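Nucleoside-diphosphate-sugar pyrophosphorylase (Vibrio cholerae, PDB 4EVW) probably transfers a nucleotidyl group between a nucleoside triphosphate and a sugar phosphate, giving a nucleoside-diphosphate sugar and pyrophosphate. Local coordinates at residues 230-235 with 239-244. The protein carries 1 engineered substitution. Residues are numbered along the deposited sequence; the frame is centred on the assembly and turned at random.
Sequences IFCGVP and TDFLRQ
P235 O accepts two hydrogen bonds from T239. The backbone donor, T239 N, lies 2.9 Å from P235 O and in the carbonyl plane. Its N-H...O angle is 157°. This is the i to i+4 bond of the first turn of helix 235-243. The second donor, T239 OG1, is 3.2 Å from P235 O and sits above that plane. T239 OG1 stands beside its own backbone N (chi1 -65°), which turns the hydroxyl back along the helix to the same oxygen. V234 is the N-cap residue. E237, in the first turn of the helix, accepts a hydrogen bond at OE1 from G233 N. Further along, R243 NH1 forms a salt bridge with D240 OD1 at 2.7 Å, although the hydrogen bonds from both guanidinium nitrogens to D240 OD1 are weak in angle.

The packing centres on F241. Its CG lies anti to the backbone N, which places the ring beside I230 and C232. C232 SG lies 4.1 Å from F241 CB and makes an oblique sulfur-aromatic contact with the ring. I230 CG2 also approaches obliquely, 4.2 Å from F241 CD1. H28 and H35 make edge-to-face contacts with the F241 ring, and F117 meets it at about 60°. I230 and C232 also make backbone hydrogen bonds to F117 and D115, respectively.

The chain thus leaves strand 230-231, turns into its C-terminal helix and folds that helix back beside the strand. The polar bonds to P235 O are local to the first helical turn, where the hydroxyl adds a longer, out-of-plane bond. Between these segments, F241 alone links the helix to I230 and C232, through modest van der Waals contacts.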
loop_
_atom_site.group_PDB
_atom_site.type_symbol
_atom_site.label_atom_id
_atom_site.label_comp_id
_atom_site.label_asym_id
_atom_site.label_seq_id
_atom_site.Cartn_x
_atom_site.Cartn_y
_atom_site.Cartn_z
ATOM N N ILE A 230 -7.752 -10.678 -2.263
ATOM C CA ILE A 230 -8.921 -10.344 -3.072
ATOM C C ILE A 230 -8.735 -8.916 -3.551
ATOM O O ILE A 230 -8.515 -8.012 -2.747
ATOM C CB ILE A 230 -10.223 -10.430 -2.250
ATOM C CG1 ILE A 230 -10.449 -11.874 -1.794
ATOM C CG2 ILE A 230 -11.407 -9.935 -3.088
ATOM C CD1 ILE A 230 -11.364 -12.002 -0.600
ATOM N N PHE A 231 -8.797 -8.718 -4.859
ATOM C CA PHE A 231 -8.639 -7.384 -5.420
ATOM C C PHE A 231 -10.008 -6.801 -5.729
ATOM O O PHE A 231 -10.873 -7.478 -6.284
ATOM C CB PHE A 231 -7.791 -7.442 -6.688
ATOM C CG PHE A 231 -6.394 -7.938 -6.454
ATOM C CD1 PHE A 231 -5.474 -7.164 -5.755
ATOM C CD2 PHE A 231 -6.001 -9.184 -6.924
ATOM C CE1 PHE A 231 -4.180 -7.629 -5.529
ATOM C CE2 PHE A 231 -4.714 -9.659 -6.703
ATOM C CZ PHE A 231 -3.800 -8.880 -6.005
ATOM N N CYS A 232 -10.192 -5.539 -5.365
ATOM C CA CYS A 232 -11.458 -4.857 -5.575
ATOM C C CYS A 232 -11.127 -3.413 -5.954
ATOM O O CYS A 232 -11.634 -2.471 -5.349
ATOM C CB CYS A 232 -12.257 -4.902 -4.272
ATOM S SG CYS A 232 -14.029 -4.693 -4.462
ATOM N N GLY A 233 -10.273 -3.257 -6.963
ATOM C CA GLY A 233 -9.842 -1.933 -7.377
ATOM C C GLY A 233 -10.445 -1.333 -8.635
ATOM O O GLY A 233 -10.204 -0.161 -8.927
ATOM N N VAL A 234 -11.191 -2.129 -9.393
ATOM C CA VAL A 234 -11.852 -1.633 -10.597
ATOM C C VAL A 234 -13.318 -2.049 -10.492
ATOM O O VAL A 234 -13.649 -3.008 -9.790
ATOM C CB VAL A 234 -11.207 -2.196 -11.892
ATOM C CG1 VAL A 234 -9.746 -1.759 -11.971
ATOM C CG2 VAL A 234 -11.316 -3.707 -11.934
ATOM N N PRO A 235 -14.225 -1.324 -11.168
ATOM C CA PRO A 235 -15.658 -1.640 -11.121
ATOM C C PRO A 235 -16.035 -3.112 -11.309
ATOM O O PRO A 235 -16.846 -3.644 -10.556
ATOM C CB PRO A 235 -16.239 -0.751 -12.218
ATOM C CG PRO A 235 -15.361 0.457 -12.152
ATOM C CD PRO A 235 -13.974 -0.145 -12.016
ATOM N N THR A 239 -18.037 -5.618 -8.742
ATOM C CA THR A 239 -19.235 -6.352 -9.134
ATOM C C THR A 239 -19.041 -7.829 -8.801
ATOM O O THR A 239 -19.935 -8.470 -8.245
ATOM C CB THR A 239 -19.510 -6.200 -10.646
ATOM O OG1 THR A 239 -19.818 -4.832 -10.937
ATOM C CG2 THR A 239 -20.678 -7.078 -11.077
ATOM N N ASP A 240 -17.867 -8.362 -9.130
ATOM C CA ASP A 240 -17.565 -9.764 -8.852
ATOM C C ASP A 240 -17.591 -10.040 -7.354
ATOM O O ASP A 240 -18.073 -11.085 -6.919
ATOM C CB ASP A 240 -16.193 -10.152 -9.415
ATOM C CG ASP A 240 -16.146 -10.104 -10.931
ATOM O OD1 ASP A 240 -17.205 -10.298 -11.564
ATOM O OD2 ASP A 240 -15.048 -9.889 -11.489
ATOM N N PHE A 241 -17.066 -9.107 -6.564
ATOM C CA PHE A 241 -17.045 -9.268 -5.113
ATOM C C PHE A 241 -18.469 -9.260 -4.576
ATOM O O PHE A 241 -18.780 -9.937 -3.595
ATOM C CB PHE A 241 -16.238 -8.142 -4.462
ATOM C CG PHE A 241 -16.102 -8.275 -2.972
ATOM C CD1 PHE A 241 -15.518 -9.407 -2.407
ATOM C CD2 PHE A 241 -16.547 -7.259 -2.130
ATOM C CE1 PHE A 241 -15.380 -9.524 -1.025
ATOM C CE2 PHE A 241 -16.413 -7.365 -0.746
ATOM C CZ PHE A 241 -15.828 -8.501 -0.193
ATOM N N LEU A 242 -19.334 -8.488 -5.227
ATOM C CA LEU A 242 -20.733 -8.390 -4.827
ATOM C C LEU A 242 -21.467 -9.723 -5.028
ATOM O O LEU A 242 -22.405 -10.036 -4.295
ATOM C CB LEU A 242 -21.420 -7.280 -5.629
ATOM C CG LEU A 242 -22.028 -6.086 -4.879
ATOM C CD1 LEU A 242 -21.402 -5.934 -3.506
ATOM C CD2 LEU A 242 -21.827 -4.827 -5.707
ATOM N N ARG A 243 -21.035 -10.507 -6.014
ATOM C CA ARG A 243 -21.665 -11.798 -6.287
ATOM C C ARG A 243 -21.140 -12.910 -5.380
ATOM O O ARG A 243 -21.842 -13.884 -5.118
ATOM C CB ARG A 243 -21.443 -12.217 -7.743
ATOM C CG ARG A 243 -22.013 -11.273 -8.787
ATOM C CD ARG A 243 -21.971 -11.938 -10.156
ATOM N NE ARG A 243 -20.692 -12.601 -10.393
ATOM C CZ ARG A 243 -19.703 -12.098 -11.126
ATOM N NH1 ARG A 243 -19.839 -10.915 -11.711
ATOM N NH2 ARG A 243 -18.572 -12.779 -11.268
ATOM N N GLN A 244 -19.905 -12.767 -4.911
ATOM C CA GLN A 244 -19.296 -13.774 -4.048
ATOM C C GLN A 244 -20.060 -13.971 -2.741
ATOM O O GLN A 244 -19.433 -13.828 -1.670
ATOM C CB GLN A 244 -17.840 -13.398 -3.759
ATOM C CG GLN A 244 -16.955 -13.433 -4.992
ATOM C CD GLN A 244 -17.053 -14.755 -5.726
ATOM O OE1 GLN A 244 -16.812 -15.815 -5.148
ATOM N NE2 GLN A 244 -17.410 -14.701 -7.003
#